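Nucleoside phosphorylase, putative (Trypanosoma brucei, PDB 3BJE) acts as a homodimeric uridine phosphorylase, using phosphate to split uridine reversibly into uracil and ribose 1-phosphate. Local coordinates at residues M141-S151 / Y307-K318; E190-L201 / M270-L281. All coordinates share one frame; numbering follows the deposited sequence.

Contact 1: residues M141-S151 / Y307-K318. With R1P (1-O-phosphono-alpha-D-ribofuranose), chain C; URA (uracil), chain D.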
# COMPACT_ATOMS: atom_id res chain seq x y z
N MET A 141 -23.74 3.23 -6.87
CA MET A 141 -22.62 3.23 -5.96
C MET A 141 -22.01 4.62 -5.88
O MET A 141 -21.65 5.21 -6.91
CB MET A 141 -21.56 2.23 -6.42
CG MET A 141 -22.07 0.78 -6.49
SD MET A 141 -22.62 0.16 -4.88
CE MET A 141 -21.15 0.44 -3.87
N LYS A 142 -21.89 5.13 -4.66
CA LYS A 142 -21.28 6.43 -4.38
C LYS A 142 -20.18 6.20 -3.34
O LYS A 142 -20.46 5.73 -2.25
CB LYS A 142 -22.30 7.40 -3.79
CG LYS A 142 -23.72 7.33 -4.34
CD LYS A 142 -23.82 7.83 -5.74
CE LYS A 142 -25.29 7.92 -6.15
NZ LYS A 142 -25.43 8.48 -7.52
N ILE A 143 -18.94 6.53 -3.69
CA ILE A 143 -17.79 6.26 -2.84
C ILE A 143 -16.96 7.53 -2.67
O ILE A 143 -16.51 8.11 -3.66
CB ILE A 143 -16.90 5.15 -3.46
CG1 ILE A 143 -17.76 3.91 -3.73
CG2 ILE A 143 -15.68 4.83 -2.55
CD1 ILE A 143 -17.03 2.76 -4.42
N ILE A 144 -16.80 7.99 -1.44
CA ILE A 144 -16.01 9.19 -1.17
C ILE A 144 -14.92 8.91 -0.15
O ILE A 144 -15.19 8.46 0.94
CB ILE A 144 -16.88 10.37 -0.69
CG1 ILE A 144 -18.03 10.61 -1.67
CG2 ILE A 144 -16.02 11.67 -0.51
CD1 ILE A 144 -19.01 11.68 -1.23
N ARG A 145 -13.69 9.22 -0.53
CA ARG A 145 -12.57 9.19 0.39
C ARG A 145 -12.55 10.46 1.21
O ARG A 145 -12.64 11.54 0.65
CB ARG A 145 -11.26 9.04 -0.38
CG ARG A 145 -10.03 9.38 0.43
CD ARG A 145 -8.77 8.89 -0.24
NE ARG A 145 -7.58 9.59 0.25
CZ ARG A 145 -7.10 9.51 1.50
NH1 ARG A 145 -6.03 10.22 1.82
NH2 ARG A 145 -7.67 8.72 2.42
N LEU A 146 -12.45 10.32 2.52
CA LEU A 146 -12.19 11.44 3.42
C LEU A 146 -10.85 11.16 4.09
O LEU A 146 -10.73 10.25 4.92
CB LEU A 146 -13.30 11.63 4.47
CG LEU A 146 -13.01 12.69 5.56
CD1 LEU A 146 -12.61 14.07 4.99
CD2 LEU A 146 -14.19 12.84 6.49
N GLY A 147 -9.83 11.91 3.69
CA GLY A 147 -8.48 11.61 4.08
C GLY A 147 -7.69 12.78 4.61
O GLY A 147 -8.25 13.82 4.97
N THR A 148 -6.39 12.57 4.72
CA THR A 148 -5.45 13.64 5.04
C THR A 148 -4.49 13.74 3.88
O THR A 148 -4.36 12.81 3.10
CB THR A 148 -4.68 13.40 6.35
OG1 THR A 148 -3.91 12.19 6.26
CG2 THR A 148 -5.66 13.35 7.55
N CYS A 149 -3.82 14.87 3.74
CA CYS A 149 -2.92 15.03 2.60
C CYS A 149 -1.90 16.13 2.81
O CYS A 149 -1.95 16.88 3.81
CB CYS A 149 -3.75 15.37 1.35
SG CYS A 149 -4.55 17.02 1.47
N GLY A 150 -0.95 16.21 1.88
CA GLY A 150 -0.07 17.37 1.78
C GLY A 150 -0.55 18.29 0.68
O GLY A 150 -1.33 17.86 -0.19
N SER A 151 -0.13 19.56 0.73
CA SER A 151 -0.38 20.48 -0.38
C SER A 151 0.91 21.17 -0.82
O SER A 151 1.62 21.73 0.01
CB SER A 151 -1.41 21.55 -0.03
OG SER A 151 -1.56 22.48 -1.10
N TYR A 307 -18.93 3.19 -11.05
CA TYR A 307 -19.33 3.69 -9.75
C TYR A 307 -18.91 5.15 -9.63
O TYR A 307 -17.85 5.52 -10.15
CB TYR A 307 -18.64 2.90 -8.63
CG TYR A 307 -18.91 1.40 -8.57
CD1 TYR A 307 -19.88 0.79 -9.37
CD2 TYR A 307 -18.21 0.59 -7.68
CE1 TYR A 307 -20.13 -0.58 -9.29
CE2 TYR A 307 -18.44 -0.80 -7.60
CZ TYR A 307 -19.40 -1.37 -8.41
OH TYR A 307 -19.65 -2.74 -8.34
N GLN A 308 -19.71 5.96 -8.96
CA GLN A 308 -19.40 7.38 -8.77
C GLN A 308 -18.47 7.51 -7.59
O GLN A 308 -18.81 7.08 -6.48
CB GLN A 308 -20.67 8.17 -8.51
CG GLN A 308 -21.73 7.98 -9.57
CD GLN A 308 -22.81 9.05 -9.51
OE1 GLN A 308 -22.91 9.80 -8.54
NE2 GLN A 308 -23.60 9.14 -10.57
N ALA A 309 -17.30 8.11 -7.80
CA ALA A 309 -16.32 8.23 -6.74
C ALA A 309 -15.66 9.60 -6.73
O ALA A 309 -15.63 10.31 -7.74
CB ALA A 309 -15.26 7.13 -6.84
N GLY A 310 -15.12 9.95 -5.57
CA GLY A 310 -14.28 11.13 -5.42
C GLY A 310 -13.56 11.14 -4.09
O GLY A 310 -13.51 10.14 -3.38
N ALA A 311 -13.01 12.29 -3.73
CA ALA A 311 -12.15 12.36 -2.55
C ALA A 311 -12.06 13.79 -2.05
O ALA A 311 -12.16 14.75 -2.84
CB ALA A 311 -10.74 11.84 -2.89
N ALA A 312 -11.89 13.93 -0.75
CA ALA A 312 -11.64 15.22 -0.13
C ALA A 312 -10.72 14.94 1.03
O ALA A 312 -10.98 14.02 1.79
CB ALA A 312 -12.94 15.87 0.35
N CYS A 313 -9.65 15.72 1.18
CA CYS A 313 -8.66 15.43 2.20
C CYS A 313 -8.26 16.68 2.95
O CYS A 313 -8.05 17.71 2.34
CB CYS A 313 -7.41 14.83 1.56
SG CYS A 313 -7.66 13.29 0.65
N VAL A 314 -8.13 16.56 4.27
CA VAL A 314 -7.69 17.65 5.10
C VAL A 314 -6.18 17.86 4.93
O VAL A 314 -5.40 16.91 5.03
CB VAL A 314 -8.04 17.37 6.60
CG1 VAL A 314 -7.55 18.49 7.53
CG2 VAL A 314 -9.55 17.17 6.79
N VAL A 315 -5.78 19.11 4.70
CA VAL A 315 -4.36 19.43 4.48
C VAL A 315 -3.64 19.45 5.82
O VAL A 315 -3.81 20.38 6.60
CB VAL A 315 -4.19 20.76 3.72
CG1 VAL A 315 -2.70 21.15 3.54
CG2 VAL A 315 -4.88 20.69 2.37
N VAL A 316 -2.86 18.41 6.10
CA VAL A 316 -2.11 18.30 7.36
C VAL A 316 -0.62 18.58 7.21
O VAL A 316 0.10 18.65 8.20
CB VAL A 316 -2.31 16.93 8.01
CG1 VAL A 316 -3.79 16.66 8.29
CG2 VAL A 316 -1.72 15.82 7.12
N SER A 317 -0.15 18.73 5.97
CA SER A 317 1.24 19.06 5.73
C SER A 317 1.32 20.12 4.65
O SER A 317 0.82 19.94 3.54
CB SER A 317 2.01 17.82 5.29
OG SER A 317 3.34 18.17 4.94
N LYS A 318 1.92 21.25 4.99
CA LYS A 318 2.18 22.28 4.01
C LYS A 318 3.63 22.11 3.68
O LYS A 318 4.50 22.26 4.53
CB LYS A 318 1.89 23.68 4.55
CG LYS A 318 0.41 24.10 4.47
CD LYS A 318 -0.17 24.13 3.05
CE LYS A 318 0.51 25.11 2.09
NZ LYS A 318 0.06 26.51 2.24
C5 R1P C . -0.16 8.64 5.08
O5 R1P C . 0.14 9.25 6.34
C4 R1P C . -1.65 8.36 4.95
O4 R1P C . -2.43 9.53 5.26
C1 R1P C . -3.25 9.91 4.15
C2 R1P C . -2.52 9.28 2.95
O2 R1P C . -3.27 9.18 1.71
C3 R1P C . -2.04 7.96 3.54
O3 R1P C . -3.09 6.98 3.62
O1 R1P C . -4.65 9.51 4.29
P R1P C . -5.40 8.88 5.58
O1P R1P C . -4.66 7.54 5.68
O2P R1P C . -6.85 8.75 5.13
O3P R1P C . -5.17 9.74 6.78
N1 URA D . -0.58 12.30 3.65
C2 URA D . 0.26 12.16 2.60
O2 URA D . 0.20 11.14 1.84
N3 URA D . 1.18 13.08 2.36
C4 URA D . 1.30 14.16 3.15
O4 URA D . 2.18 15.00 2.87
C5 URA D . 0.47 14.32 4.24
C6 URA D . -0.49 13.35 4.47
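Arg-145 and Cys-313 lie together on one face of the paired strands, with the SG of Cys-313 3.7 Å from NH1 of Arg-145, and the arginine continues to ribose 1-phosphate. Its guanidinium grips the ligand at the edge through two nitrogens: NH2 gives a nearly straight bond (170°) to phosphate O2P at 2.8 Å, and NH1 reaches the bridging oxygen O1 at 2.9 Å. CA of Gly-147 lies over one guanidinium face. Thr-148 adds a third bond, OG1 to O3P at 2.8 Å; its chi1 (61°) turns OG1 to the phosphate and leaves CG2 to pack against CG1 of Val-316. The backbone at Cys-149 and Gly-150 lies over the uracil ring, Gly-150 N 3.3 Å from uracil C4, and Val-316 CG2 approaches C6. Gln-254 and Arg-256 hydrogen-bond to the base.

These groups are carried by two central parallel strands of the nucleoside phosphorylase alpha/beta fold, bonded from Met-141 O with Gln-308 N to Ser-151 N with Ser-317 O. A beta bulge interrupts the register after Cys-149, whose carbonyl O accepts from Val-316 N at 2.9 Å and more weakly from Ser-317 N; Val-316 is the extra residue. Two acids of the same pocket should restrict rotation of the Arg-145 guanidinium: Glu-292 forms a salt bridge with NE, and Glu-294, which also binds the sugar phosphate, one with NH1. Helix 295-305 covers the face bearing Ala-309 and Ala-311, and helix 329-348 the face bearing Ile-144, Leu-146 and Val-314.

Far from the ligands, CG of Met-141 stands over the centre of the Tyr-307 ring in a CH-pi contact, 3.6 Å from the centroid. The chi2 bend (-61°) carries SD above the same face, farther out. The hydroxyl of Tyr-307 is held by Glu-112 and His-108.

Contact 2: residues E190-L201 / M270-L281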
# COMPACT_ATOMS: atom_id res chain seq x y z
N GLU A 190 -4.24 16.85 -21.49
CA GLU A 190 -3.49 18.08 -21.24
C GLU A 190 -2.73 18.02 -19.91
O GLU A 190 -1.56 18.39 -19.83
CB GLU A 190 -4.45 19.28 -21.27
CG GLU A 190 -3.78 20.64 -21.05
CD GLU A 190 -2.77 21.03 -22.15
OE1 GLU A 190 -2.61 20.30 -23.17
OE2 GLU A 190 -2.14 22.09 -21.96
N ILE A 191 -3.39 17.50 -18.87
CA ILE A 191 -2.71 17.31 -17.58
C ILE A 191 -1.49 16.40 -17.77
O ILE A 191 -0.40 16.74 -17.33
CB ILE A 191 -3.67 16.72 -16.50
CG1 ILE A 191 -4.71 17.77 -16.09
CG2 ILE A 191 -2.88 16.22 -15.28
CD1 ILE A 191 -5.86 17.23 -15.23
N ARG A 192 -1.68 15.26 -18.43
CA ARG A 192 -0.56 14.34 -18.61
C ARG A 192 0.58 15.01 -19.38
O ARG A 192 1.74 14.84 -19.02
CB ARG A 192 -0.99 13.07 -19.32
CG ARG A 192 0.07 12.00 -19.17
CD ARG A 192 -0.38 10.69 -19.74
NE ARG A 192 0.60 9.65 -19.40
CZ ARG A 192 1.72 9.42 -20.08
NH1 ARG A 192 2.04 10.13 -21.15
NH2 ARG A 192 2.53 8.46 -19.67
N ARG A 193 0.24 15.74 -20.44
CA ARG A 193 1.25 16.42 -21.26
C ARG A 193 2.05 17.40 -20.41
O ARG A 193 3.28 17.41 -20.47
CB ARG A 193 0.61 17.16 -22.46
CG ARG A 193 1.61 17.88 -23.35
CD ARG A 193 0.92 18.72 -24.41
NE ARG A 193 0.37 19.98 -23.90
CZ ARG A 193 1.05 21.13 -23.81
NH1 ARG A 193 2.33 21.19 -24.15
NH2 ARG A 193 0.44 22.22 -23.35
N ILE A 194 1.37 18.23 -19.64
CA ILE A 194 2.04 19.24 -18.84
C ILE A 194 2.91 18.58 -17.78
O ILE A 194 4.07 18.94 -17.60
CB ILE A 194 1.02 20.23 -18.21
CG1 ILE A 194 0.38 21.09 -19.29
CG2 ILE A 194 1.67 21.12 -17.15
CD1 ILE A 194 1.32 22.13 -19.92
N VAL A 195 2.37 17.59 -17.08
CA VAL A 195 3.15 16.91 -16.04
C VAL A 195 4.39 16.21 -16.64
O VAL A 195 5.48 16.28 -16.06
CB VAL A 195 2.28 15.88 -15.26
CG1 VAL A 195 3.16 15.06 -14.30
CG2 VAL A 195 1.19 16.60 -14.48
N ARG A 196 4.23 15.53 -17.77
CA ARG A 196 5.36 14.86 -18.41
C ARG A 196 6.42 15.83 -18.94
O ARG A 196 7.61 15.49 -18.96
CB ARG A 196 4.85 13.97 -19.55
CG ARG A 196 4.05 12.77 -19.07
CD ARG A 196 4.94 11.61 -18.74
NE ARG A 196 5.60 11.14 -19.96
CZ ARG A 196 6.49 10.15 -19.99
NH1 ARG A 196 6.81 9.50 -18.88
NH2 ARG A 196 7.05 9.80 -21.15
N GLU A 197 6.01 17.01 -19.39
CA GLU A 197 6.94 17.95 -20.02
C GLU A 197 7.64 18.84 -19.01
O GLU A 197 8.80 19.21 -19.20
CB GLU A 197 6.23 18.80 -21.09
CG GLU A 197 5.87 17.96 -22.31
CD GLU A 197 5.12 18.72 -23.41
OE1 GLU A 197 4.77 19.90 -23.23
OE2 GLU A 197 4.87 18.09 -24.47
N GLN A 198 6.94 19.14 -17.92
CA GLN A 198 7.35 20.16 -16.97
C GLN A 198 7.68 19.65 -15.57
O GLN A 198 7.80 20.46 -14.64
CB GLN A 198 6.27 21.23 -16.87
CG GLN A 198 6.04 21.98 -18.17
CD GLN A 198 4.95 23.02 -18.07
OE1 GLN A 198 4.63 23.49 -16.97
NE2 GLN A 198 4.36 23.39 -19.21
N THR A 199 7.83 18.34 -15.39
CA THR A 199 8.28 17.82 -14.11
C THR A 199 9.15 16.59 -14.30
O THR A 199 9.19 16.00 -15.37
CB THR A 199 7.11 17.39 -13.18
OG1 THR A 199 6.61 16.10 -13.57
CG2 THR A 199 5.96 18.39 -13.18
N GLY A 200 9.82 16.19 -13.23
CA GLY A 200 10.61 14.96 -13.22
C GLY A 200 9.81 13.69 -13.41
O GLY A 200 10.38 12.61 -13.60
N LEU A 201 8.47 13.80 -13.36
CA LEU A 201 7.62 12.66 -13.74
C LEU A 201 7.74 12.35 -15.23
O LEU A 201 7.17 11.37 -15.69
CB LEU A 201 6.17 12.90 -13.34
CG LEU A 201 5.99 12.99 -11.81
CD1 LEU A 201 4.66 13.63 -11.46
CD2 LEU A 201 6.11 11.61 -11.10
N MET A 270 9.87 17.32 -6.35
CA MET A 270 8.47 17.06 -6.70
C MET A 270 7.50 18.15 -6.25
O MET A 270 6.62 18.56 -7.00
CB MET A 270 8.01 15.71 -6.13
CG MET A 270 6.61 15.33 -6.60
SD MET A 270 6.04 13.77 -5.90
CE MET A 270 7.00 12.56 -6.81
N VAL A 271 7.64 18.61 -5.01
CA VAL A 271 6.67 19.56 -4.48
C VAL A 271 6.68 20.88 -5.26
O VAL A 271 5.64 21.34 -5.71
CB VAL A 271 6.90 19.81 -2.98
CG1 VAL A 271 6.29 21.12 -2.53
CG2 VAL A 271 6.32 18.67 -2.19
N GLU A 272 7.85 21.48 -5.41
CA GLU A 272 7.98 22.73 -6.14
C GLU A 272 7.60 22.58 -7.60
O GLU A 272 6.96 23.47 -8.16
CB GLU A 272 9.41 23.29 -6.02
CG GLU A 272 9.69 23.97 -4.68
CD GLU A 272 10.99 24.79 -4.70
OE1 GLU A 272 12.07 24.18 -4.60
OE2 GLU A 272 10.92 26.04 -4.79
N GLU A 273 7.97 21.44 -8.20
CA GLU A 273 7.60 21.18 -9.59
C GLU A 273 6.08 21.12 -9.75
O GLU A 273 5.49 21.85 -10.57
CB GLU A 273 8.26 19.91 -10.11
CG GLU A 273 9.76 19.99 -10.20
CD GLU A 273 10.39 18.69 -10.70
OE1 GLU A 273 9.63 17.77 -11.00
OE2 GLU A 273 11.64 18.62 -10.81
N LEU A 274 5.44 20.26 -8.97
CA LEU A 274 3.98 20.14 -9.04
C LEU A 274 3.29 21.46 -8.73
O LEU A 274 2.28 21.80 -9.34
CB LEU A 274 3.45 19.08 -8.08
CG LEU A 274 3.77 17.65 -8.48
CD1 LEU A 274 3.30 16.68 -7.38
CD2 LEU A 274 3.15 17.26 -9.82
N GLY A 275 3.82 22.19 -7.75
CA GLY A 275 3.27 23.48 -7.36
C GLY A 275 3.34 24.55 -8.43
O GLY A 275 2.60 25.55 -8.36
N SER A 276 4.24 24.38 -9.42
CA SER A 276 4.45 25.40 -10.47
C SER A 276 3.45 25.26 -11.61
O SER A 276 3.32 26.16 -12.44
CB SER A 276 5.87 25.31 -11.03
OG SER A 276 6.03 24.16 -11.84
N LEU A 277 2.75 24.13 -11.65
CA LEU A 277 1.91 23.78 -12.79
C LEU A 277 0.58 24.53 -12.79
O LEU A 277 -0.03 24.78 -11.74
CB LEU A 277 1.65 22.26 -12.87
CG LEU A 277 2.87 21.34 -12.82
CD1 LEU A 277 2.45 19.92 -12.98
CD2 LEU A 277 3.86 21.71 -13.91
N LYS A 278 0.14 24.86 -14.01
CA LYS A 278 -1.17 25.38 -14.25
C LYS A 278 -1.72 24.62 -15.44
O LYS A 278 -1.07 24.54 -16.49
CB LYS A 278 -1.08 26.88 -14.55
CG LYS A 278 -0.66 27.70 -13.34
CD LYS A 278 -0.66 29.19 -13.63
CE LYS A 278 -0.45 29.98 -12.34
NZ LYS A 278 -1.51 29.69 -11.32
N PHE A 279 -2.90 24.04 -15.28
CA PHE A 279 -3.54 23.30 -16.34
C PHE A 279 -4.63 24.17 -16.92
O PHE A 279 -5.57 24.52 -16.22
CB PHE A 279 -4.14 22.00 -15.80
CG PHE A 279 -3.16 21.15 -15.02
CD1 PHE A 279 -1.96 20.76 -15.59
CD2 PHE A 279 -3.44 20.76 -13.72
CE1 PHE A 279 -1.06 20.01 -14.90
CE2 PHE A 279 -2.53 19.98 -13.00
CZ PHE A 279 -1.34 19.60 -13.60
N ASN A 280 -4.49 24.51 -18.19
CA ASN A 280 -5.51 25.28 -18.91
C ASN A 280 -6.54 24.31 -19.46
O ASN A 280 -6.40 23.77 -20.56
CB ASN A 280 -4.87 26.08 -20.02
CG ASN A 280 -3.93 27.15 -19.49
OD1 ASN A 280 -4.29 27.89 -18.57
ND2 ASN A 280 -2.73 27.22 -20.05
N LEU A 281 -7.58 24.06 -18.67
CA LEU A 281 -8.55 23.02 -18.98
C LEU A 281 -9.88 23.59 -19.49
O LEU A 281 -10.11 24.80 -19.45
CB LEU A 281 -8.75 22.12 -17.76
CG LEU A 281 -7.44 21.49 -17.25
CD1 LEU A 281 -7.72 20.53 -16.09
CD2 LEU A 281 -6.74 20.73 -18.37
O HOH W 1 -2.29 23.58 -19.77
O HOH W 2 2.17 24.69 -16.28
O HOH W 3 6.18 24.65 -14.77
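The Phe-279 ring carries CG1 of Ile-191 over one face, in a CH-pi contact 4.0 Å from the centroid and displaced toward the rim, while Ile-194 comes in at the ring edge, its CG2 3.7 Å from CE1 of Phe-279. CG2 of Val-195 reaches CZ of the same ring obliquely. A second flat group, the guanidinium of Arg-193, is engaged at its edge: NE and NH2 each bind one carboxylate oxygen of Glu-190, and NH1 forms a salt bridge with Glu-197, a network along the outer side of the helix. The Glu-273 carboxylate takes the amide of Gly-200 on the syn side of OE1, at 2.7 Å and almost straight (176°), though well out of the carboxylate plane.

Helix segment 190-198 runs nearly antiparallel (165°) to strand 279-281 on the outer part of the phosphorylase fold, where this short strand pairs with strand 284-292. Ile-191 and Val-195 also reach Ile-168 of strand 161-169, so the helix spans neighbouring strands. Leu-277, between helix 270-276 and Phe-279, packs with CD1 3.9 Å from CG2 of Val-195 and 3.8 Å from CG2 of Thr-199.

OG1 of Thr-199 accepts from Leu-201 N, an ST turn, and donates to Val-195 O; the two bonds probably help to set the chain that offers Gly-200 N to Glu-273. Waters bridge the exposed flank: one joins OE2 of Glu-190 to Asn-280 N, another OE1 of Gln-198 to Lys-278 N, and a third the same OE1 to OG of Ser-276. Tyr-176 of the second subunit packs on Leu-201 and Met-270.

Contact 1 runs close to the centre of the chain, whereas the centre of contact 2 lies about 21 Å from that of contact 1, toward the periphery. Both reach the same system of strands: strand 308-318 pairs with strand 161-169, against which helix 186-198 of contact 2 packs, and strand 284-292 touches side chains of both. In sequence, 190-201 and 270-281 fall within the interval that 141-151 and 307-318 enclose. The chemistry differs accordingly. Contact 1 is built on continuous backbone bonding, and its buried Arg-145 is turned to the ligand phosphate; contact 2 relies on aliphatic and aromatic packing, one carboxylate-to-amide bond and waters along its exposed flank.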